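Local coordinates for protein putative dehydrogenase (Amycolatopsis orientalis, PDB 5A9T) that acts as an imine reductase, using NADPH to reduce imines to amines, and is captured here with a methyltetrahydroisoquinoline amine, at residues G97-A102 and A167-T172; N183-A188 and E201-A206; G236-N241 and Y282-E287. All blocks are in the same frame, centred on the assembly; numbering follows the deposited sequence. Where two conformers were deposited one is given.

Contact 1: G97-A102 and A167-T172; sequences GTPKEA and AVLYNT
Val168, near the start of helix 166-193, packs against the beginning of helix 99-111 and so joins the Rossmann-type nucleotide-binding domain to a helix that runs on into the helical part of the fold. Val168 has two conformers; in the one described, CG1 is anti to the backbone N (chi1 179°), which carries that methyl to the turn at Gly97 and Thr98, with Val168 CG1 3.6 Å from Gly97 O and 3.8 Å from Thr98 CA. Val168 CG1 also meets Pro99 CD at 4.0 Å, the two side chains crossing at about a right angle. A compact branched residue suits this close approach of backbones. Leu169 follows, its CB 4.1 Å from Pro99 CG, and its side chain packs on Ala195 of the second subunit. One turn on, Thr172 gives its hydroxyl proton to Val168 O, which takes the backbone N-H of Thr172 from the opposite face. Facing them, Thr98 is the N-cap, its OG1 accepting from Glu101 N, and proline, lacking an amide proton, fits the first turn. Gly97 O bonds to His247 of the second subunit. A side chain at Gly97 would collide with Glu101, whose OE1 accepts from Gly97 N at 2.7 Å.

Contact 2: N183-A188 and E201-A206; sequences NGFLHA and EFTKLA
Phe185 of helix 183-188 reaches across to Phe202, Thr203 and Ala206 of helix 201-206. Its CB points neither at the other helix nor away from it; CG is anti to the backbone N (chi1 170°), and the ring beyond it ends near the other helix. CB and CG serve as the stem, and the contact is made by the far side of the ring. CE1 is the busiest atom: Phe185 CE1 lies 3.7 Å from Phe202 CD2 and 4.2 Å from Ala206 CB, a methyl that sits at the ring's edge near its plane. At the tip, Phe185 CZ comes 3.9 Å from Thr203 CG2. The two phenyl groups slide past each other in opposite directions, their planes 26° apart and their centroids separated by 5.8 Å, so they hardly overlap, and CE1 of Phe185 comes nearest to CD2 of Phe202.

Small side chains pack round Phe202. Ala188 CB approaches Phe202 CE2 to 3.6 Å, while Ala206 CB, one turn along the same helix, rests over one face toward the rim. Alanine suits both places, since a longer side chain would compete with a ring for the same volume. Thr203 turns its methyl to Phe185 and satisfies its hydroxyl on the carbonyl of Ala200, so its polar atom is bonded although the surroundings are apolar. The second subunit closes round this core: its Ile219 packs on Phe185, and its Tyr170 meets Phe202 ring to ring.

The segment axes approach to 11.4 Å with an angle of 125° between their directions, a separation that two phenyl rings span. This is the hydrophobic packing of two consecutive helices joined by a short connection, part of the intertwined all-helical C-terminal domain seen in imine reductase dimers.

Contact 3: G236-N241 and Y282-E287; sequences GSLEMN and YYSVIE. With YLG ((1R)-1-methyl-1,2,3,4-tetrahydroisoquinoline), chain B.
Asn241 and Tyr282 line the pocket that holds (1R)-1-methyl-1,2,3,4-tetrahydroisoquinoline, where the start of helix 238-255 meets the 3-10 segment 282-287. The phenol ring of Tyr282 offers one face to the ligand: the benzo carbon C11 stands 3.6 Å above the plane of Tyr282, over its centre. CG of Tyr282 is anti to its backbone N (chi1 -178°), and the ring beyond it is met at its edge by Asn241, whose CG is 3.7 Å from Tyr282 CD2. With the amide and ring planes 78° apart, the amide stands steeply against the edge, while the ligand lies over one face. Tyr283 adds its hydroxyl, Tyr283 OH lying 3.7 Å from ligand C6. An alanine in place of Tyr282 would probably leave the benzo ring without the aromatic face against it, and Asn183 of the second subunit without its hydroxyl partner.

Behind the pocket, Leu238 packs between the segments. Leu238 CD1 lies 3.6 Å from Ser284 OG and 4.1 Å from Val285 CB; the serine hydroxyl is bonded to Ser281 O. A water bridges the backbones, giving a proton to Gly236 O at 2.8 Å and accepting from Tyr282 N at 2.9 Å. Ser237 is the N-cap, with Met240 N donating to Ser237 OG at 3.2 Å, and in the capping box Ser237 N points back weakly to the sulphur of Met240. At Gly236 the backbone angles suit glycine, since a CB would be jammed against the preceding carbonyl.

The Tyr282 hydroxyl bonds to Asn183 of the second subunit, so this pocket wall is tied to the dimer interface. The tyrosines meet the ligand's benzo ring through van der Waals contacts, consistent with the hydrocarbon part of the amine being held by packing, while its nitrogen lies on the side of Asn241.

How the contacts relate
The three contacts follow one another along the chain without touching. Contacts 1 and 2 share helix 166-193, their centres about 30 Å apart; the centre of contact 3 is about 29 Å from that of contact 1 and 24 Å from that of contact 2. Contact 1 lies by the cofactor side, Gly97 about 6 Å from the side chain of Asn95, which binds NADP in another structure of this protein, though none is bound here; contact 3 lines the amine pocket. The side chain of Phe185 lies about 10 Å from a bound methyltetrahydroisoquinoline. Across the dimer, Tyr170 of segment 167-172 meets Phe202 of contact 2, and Asn183 of segment 183-188 faces Tyr282 of contact 3.

Contact 1: G97-A102 and A167-T172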
# COMPACT_ATOMS: atom_id res chain seq x y z
N GLY A 97 18.68 3.43 17.35
CA GLY A 97 18.61 4.18 16.02
C GLY A 97 18.70 3.26 14.82
O GLY A 97 17.93 3.46 13.77
N THR A 98 19.59 2.28 14.89
CA THR A 98 19.90 1.38 13.82
C THR A 98 20.13 -0.05 14.19
O THR A 98 20.37 -0.35 15.38
CB THR A 98 21.23 1.78 13.10
OG1 THR A 98 22.32 1.60 14.02
CG2 THR A 98 21.21 3.26 12.65
N PRO A 99 20.15 -1.01 13.28
CA PRO A 99 20.43 -2.36 13.66
C PRO A 99 21.81 -2.54 14.28
O PRO A 99 21.96 -3.25 15.30
CB PRO A 99 20.30 -3.18 12.36
CG PRO A 99 19.35 -2.37 11.58
CD PRO A 99 19.63 -0.96 11.86
N LYS A 100 22.81 -1.86 13.79
CA LYS A 100 24.17 -2.02 14.34
C LYS A 100 24.16 -1.52 15.78
O LYS A 100 24.85 -2.19 16.62
CB LYS A 100 25.17 -1.21 13.43
CG LYS A 100 26.44 -0.65 14.06
N GLU A 101 23.44 -0.44 16.11
CA GLU A 101 23.39 0.15 17.45
C GLU A 101 22.67 -0.81 18.39
O GLU A 101 23.15 -1.13 19.50
CB GLU A 101 22.64 1.45 17.46
CG GLU A 101 23.35 2.67 16.87
CD GLU A 101 22.53 3.93 17.09
OE1 GLU A 101 21.37 3.90 17.57
OE2 GLU A 101 23.01 4.99 16.77
N ALA A 102 21.62 -1.42 17.95
CA ALA A 102 21.01 -2.55 18.73
C ALA A 102 21.97 -3.65 19.05
O ALA A 102 21.97 -4.11 20.21
CB ALA A 102 19.76 -3.13 18.01
N ALA A 167 14.22 -5.94 15.11
CA ALA A 167 13.10 -5.01 15.25
C ALA A 167 13.32 -3.72 14.64
O ALA A 167 12.35 -3.23 13.93
CB ALA A 167 12.80 -4.83 16.79
N VAL A 168 14.47 -3.07 14.74
CA VAL A 168 14.75 -1.76 14.10
C VAL A 168 14.71 -2.00 12.59
O VAL A 168 14.23 -1.13 11.87
CB VAL A 168 16.13 -1.09 14.43
CG1 VAL A 168 16.31 0.25 13.68
CG2 VAL A 168 16.23 -0.77 15.89
N LEU A 169 15.23 -3.13 12.13
CA LEU A 169 15.27 -3.34 10.67
C LEU A 169 13.81 -3.48 10.18
O LEU A 169 13.49 -2.91 9.10
CB LEU A 169 16.06 -4.55 10.36
CG LEU A 169 16.23 -4.94 8.90
CD1 LEU A 169 16.87 -3.82 8.12
CD2 LEU A 169 17.01 -6.22 8.77
N TYR A 170 12.96 -4.25 10.86
CA TYR A 170 11.56 -4.34 10.45
C TYR A 170 10.89 -3.03 10.45
O TYR A 170 10.10 -2.65 9.55
CB TYR A 170 10.79 -5.32 11.36
CG TYR A 170 10.59 -6.74 10.85
CD1 TYR A 170 11.61 -7.65 10.82
CD2 TYR A 170 9.35 -7.07 10.39
CE1 TYR A 170 11.27 -9.02 10.35
CE2 TYR A 170 9.06 -8.33 9.93
CZ TYR A 170 10.01 -9.23 9.96
OH TYR A 170 9.48 -10.48 9.37
N ASN A 171 11.09 -2.21 11.50
CA ASN A 171 10.51 -0.89 11.59
C ASN A 171 10.92 -0.05 10.35
O ASN A 171 10.08 0.56 9.72
CB ASN A 171 10.90 -0.17 12.86
CG ASN A 171 10.11 1.08 13.08
OD1 ASN A 171 8.98 1.26 12.70
ND2 ASN A 171 10.73 1.99 13.68
N THR A 172 12.21 -0.05 10.07
CA THR A 172 12.73 0.66 8.94
C THR A 172 12.07 0.18 7.66
O THR A 172 11.63 1.05 6.84
CB THR A 172 14.25 0.48 8.85
OG1 THR A 172 14.83 0.95 10.11
CG2 THR A 172 14.81 1.34 7.70

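Contact 2: N183-A188 and E201-A206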
# COMPACT_ATOMS: atom_id res chain seq x y z
N ASN A 183 2.37 7.71 -0.76
CA ASN A 183 2.55 8.54 -1.96
C ASN A 183 1.65 8.03 -3.09
O ASN A 183 1.13 8.82 -3.87
CB ASN A 183 4.03 8.63 -2.33
CG ASN A 183 4.85 9.42 -1.33
OD1 ASN A 183 6.10 9.20 -1.34
ND2 ASN A 183 4.26 10.12 -0.51
N GLY A 184 1.63 6.70 -3.28
CA GLY A 184 0.76 6.12 -4.27
C GLY A 184 -0.68 6.45 -4.04
O GLY A 184 -1.39 6.85 -4.98
N PHE A 185 -1.15 6.36 -2.79
CA PHE A 185 -2.51 6.77 -2.53
C PHE A 185 -2.75 8.24 -2.87
O PHE A 185 -3.80 8.58 -3.42
CB PHE A 185 -2.92 6.47 -1.08
CG PHE A 185 -4.20 7.10 -0.72
CD1 PHE A 185 -5.42 6.47 -1.08
CD2 PHE A 185 -4.28 8.33 -0.11
CE1 PHE A 185 -6.63 7.11 -0.86
CE2 PHE A 185 -5.50 8.93 0.13
CZ PHE A 185 -6.66 8.38 -0.28
N LEU A 186 -1.83 9.10 -2.47
CA LEU A 186 -2.03 10.54 -2.69
C LEU A 186 -1.98 10.89 -4.16
O LEU A 186 -2.76 11.73 -4.61
CB LEU A 186 -0.94 11.33 -1.91
CG LEU A 186 -1.12 11.25 -0.42
CD1 LEU A 186 0.08 11.87 0.27
CD2 LEU A 186 -2.39 11.85 0.14
N HIS A 187 -1.16 10.20 -4.96
CA HIS A 187 -1.17 10.42 -6.39
C HIS A 187 -2.52 10.00 -7.02
O HIS A 187 -3.11 10.71 -7.85
CB HIS A 187 0.00 9.70 -7.11
CG HIS A 187 0.09 10.08 -8.52
ND1 HIS A 187 -0.34 9.32 -9.58
CD2 HIS A 187 0.51 11.26 -9.02
CE1 HIS A 187 -0.18 10.02 -10.69
NE2 HIS A 187 0.29 11.21 -10.37
N ALA A 188 -3.01 8.84 -6.57
CA ALA A 188 -4.30 8.36 -6.96
C ALA A 188 -5.42 9.33 -6.59
O ALA A 188 -6.35 9.59 -7.38
CB ALA A 188 -4.55 7.04 -6.34
N GLU A 201 -14.25 10.00 -0.19
CA GLU A 201 -15.04 9.12 -1.10
C GLU A 201 -14.21 8.03 -1.73
O GLU A 201 -14.52 6.81 -1.72
CB GLU A 201 -15.81 9.93 -2.12
CG GLU A 201 -16.73 9.11 -2.96
CD GLU A 201 -17.91 8.49 -2.18
OE1 GLU A 201 -18.18 8.82 -1.01
OE2 GLU A 201 -18.54 7.55 -2.76
N PHE A 202 -13.05 8.47 -2.21
CA PHE A 202 -12.13 7.60 -3.00
C PHE A 202 -11.67 6.45 -2.03
O PHE A 202 -11.51 5.28 -2.45
CB PHE A 202 -10.95 8.35 -3.50
CG PHE A 202 -9.94 7.56 -4.25
CD1 PHE A 202 -10.31 6.77 -5.35
CD2 PHE A 202 -8.62 7.57 -3.89
CE1 PHE A 202 -9.34 6.05 -6.04
CE2 PHE A 202 -7.67 6.84 -4.61
CZ PHE A 202 -8.06 6.07 -5.66
N THR A 203 -11.46 6.73 -0.75
CA THR A 203 -11.02 5.63 0.15
C THR A 203 -11.91 4.41 0.28
O THR A 203 -11.51 3.30 0.57
CB THR A 203 -10.75 6.09 1.61
OG1 THR A 203 -12.07 6.41 2.21
CG2 THR A 203 -9.84 7.20 1.65
N LYS A 204 -13.22 4.62 0.05
CA LYS A 204 -14.19 3.46 0.03
C LYS A 204 -13.77 2.38 -0.94
O LYS A 204 -13.77 1.19 -0.60
CB LYS A 204 -15.59 3.98 -0.32
CG LYS A 204 -16.11 4.94 0.74
CD LYS A 204 -17.48 5.51 0.33
CE LYS A 204 -17.99 6.42 1.38
NZ LYS A 204 -19.30 6.88 0.93
N LEU A 205 -13.34 2.75 -2.13
CA LEU A 205 -12.85 1.76 -3.02
C LEU A 205 -11.31 1.53 -2.86
O LEU A 205 -10.86 0.40 -2.85
CB LEU A 205 -13.18 2.10 -4.46
CG LEU A 205 -14.64 1.83 -4.81
CD1 LEU A 205 -14.95 2.47 -6.12
CD2 LEU A 205 -14.92 0.37 -4.95
N ALA A 206 -10.55 2.56 -2.61
CA ALA A 206 -9.10 2.42 -2.63
C ALA A 206 -8.57 1.67 -1.39
O ALA A 206 -7.61 0.90 -1.54
CB ALA A 206 -8.43 3.78 -2.79

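Contact 3: G236-N241 and Y282-E287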
# COMPACT_ATOMS: atom_id res chain seq x y z
N GLY A 236 3.11 -12.33 -17.58
CA GLY A 236 3.18 -10.85 -17.63
C GLY A 236 4.54 -10.35 -17.28
O GLY A 236 5.08 -10.72 -16.23
N SER A 237 5.20 -9.56 -18.13
CA SER A 237 6.54 -9.24 -17.95
C SER A 237 6.73 -7.81 -17.40
O SER A 237 5.85 -6.97 -17.47
CB SER A 237 7.32 -9.26 -19.27
OG SER A 237 6.89 -8.21 -20.15
N LEU A 238 7.92 -7.57 -16.88
CA LEU A 238 8.31 -6.30 -16.39
C LEU A 238 8.19 -5.27 -17.49
O LEU A 238 7.65 -4.18 -17.27
CB LEU A 238 9.69 -6.39 -15.79
CG LEU A 238 10.24 -5.13 -15.12
CD1 LEU A 238 11.16 -5.50 -13.98
CD2 LEU A 238 10.93 -4.20 -16.09
N GLU A 239 8.75 -5.57 -18.67
CA GLU A 239 8.61 -4.56 -19.71
C GLU A 239 7.17 -4.25 -20.09
O GLU A 239 6.84 -3.08 -20.51
CB GLU A 239 9.53 -4.98 -20.88
CG GLU A 239 9.00 -6.15 -21.69
CD GLU A 239 10.07 -6.84 -22.60
OE1 GLU A 239 11.21 -6.34 -22.73
OE2 GLU A 239 9.75 -7.94 -23.12
N MET A 240 6.16 -5.12 -20.02
CA MET A 240 4.78 -4.83 -20.26
C MET A 240 4.24 -3.73 -19.33
O MET A 240 3.43 -2.95 -19.67
CB MET A 240 3.89 -6.04 -20.24
CG MET A 240 4.16 -6.97 -21.43
SD MET A 240 3.49 -8.62 -21.15
CE MET A 240 1.78 -8.22 -20.90
N ASN A 241 4.75 -3.72 -18.14
CA ASN A 241 4.43 -2.71 -17.12
C ASN A 241 4.99 -1.36 -17.42
O ASN A 241 4.37 -0.36 -16.96
CB ASN A 241 4.83 -3.23 -15.72
CG ASN A 241 3.96 -4.34 -15.25
OD1 ASN A 241 4.34 -5.55 -15.44
ND2 ASN A 241 2.86 -4.06 -14.77
N TYR A 282 7.45 -8.57 -13.03
CA TYR A 282 7.60 -7.25 -12.42
C TYR A 282 8.49 -7.32 -11.21
O TYR A 282 9.32 -6.49 -10.94
CB TYR A 282 6.20 -6.75 -12.03
CG TYR A 282 6.30 -5.36 -11.43
CD1 TYR A 282 6.56 -5.13 -10.09
CD2 TYR A 282 6.08 -4.24 -12.24
CE1 TYR A 282 6.73 -3.87 -9.58
CE2 TYR A 282 6.20 -2.99 -11.74
CZ TYR A 282 6.59 -2.77 -10.42
OH TYR A 282 6.70 -1.48 -9.96
N TYR A 283 8.27 -8.37 -10.40
CA TYR A 283 8.87 -8.51 -9.06
C TYR A 283 10.36 -8.68 -9.08
O TYR A 283 11.02 -8.43 -8.11
CB TYR A 283 8.15 -9.66 -8.31
CG TYR A 283 6.68 -9.50 -8.37
CD1 TYR A 283 6.02 -8.51 -7.62
CD2 TYR A 283 5.90 -10.21 -9.29
CE1 TYR A 283 4.67 -8.27 -7.80
CE2 TYR A 283 4.53 -9.95 -9.44
CZ TYR A 283 3.94 -8.99 -8.70
OH TYR A 283 2.61 -8.75 -8.82
N SER A 284 10.93 -9.04 -10.28
CA SER A 284 12.35 -9.10 -10.45
C SER A 284 13.10 -7.77 -10.21
O SER A 284 14.29 -7.81 -9.93
CB SER A 284 12.71 -9.62 -11.82
OG SER A 284 12.41 -8.67 -12.83
N VAL A 285 12.34 -6.68 -10.23
CA VAL A 285 12.92 -5.33 -9.91
C VAL A 285 13.59 -5.33 -8.57
O VAL A 285 14.58 -4.65 -8.36
CB VAL A 285 11.86 -4.26 -10.09
CG1 VAL A 285 10.86 -4.28 -8.96
CG2 VAL A 285 12.50 -2.91 -10.20
N ILE A 286 13.14 -6.21 -7.63
CA ILE A 286 13.77 -6.29 -6.37
C ILE A 286 15.27 -6.66 -6.43
O ILE A 286 16.08 -6.30 -5.54
CB ILE A 286 13.04 -7.24 -5.38
CG1 ILE A 286 13.47 -7.01 -3.88
CG2 ILE A 286 13.25 -8.71 -5.79
CD1 ILE A 286 12.65 -7.91 -2.95
N GLU A 287 15.68 -7.39 -7.48
CA GLU A 287 17.11 -7.79 -7.54
C GLU A 287 18.11 -6.71 -7.73
O GLU A 287 19.22 -6.87 -7.19
CB GLU A 287 17.24 -8.78 -8.69
CG GLU A 287 16.59 -10.07 -8.42
CD GLU A 287 17.21 -10.84 -7.27
OE1 GLU A 287 18.49 -10.92 -7.21
OE2 GLU A 287 16.44 -11.35 -6.45
C4 YLG B . -0.32 -3.31 -12.08
C14 YLG B . 0.79 -3.83 -11.41
C5 YLG B . 1.32 -5.14 -11.59
C6 YLG B . 2.39 -5.66 -10.91
C11 YLG B . 2.95 -4.77 -10.03
C8 YLG B . 0.04 -7.29 -11.78
C10 YLG B . 0.71 -6.10 -12.52
C12 YLG B . 2.45 -3.46 -9.82
C13 YLG B . 1.38 -2.93 -10.52
N2 YLG B . -0.24 -5.39 -13.38
C3 YLG B . -1.15 -4.40 -12.86
O HOH W 1 4.74 -9.39 -13.79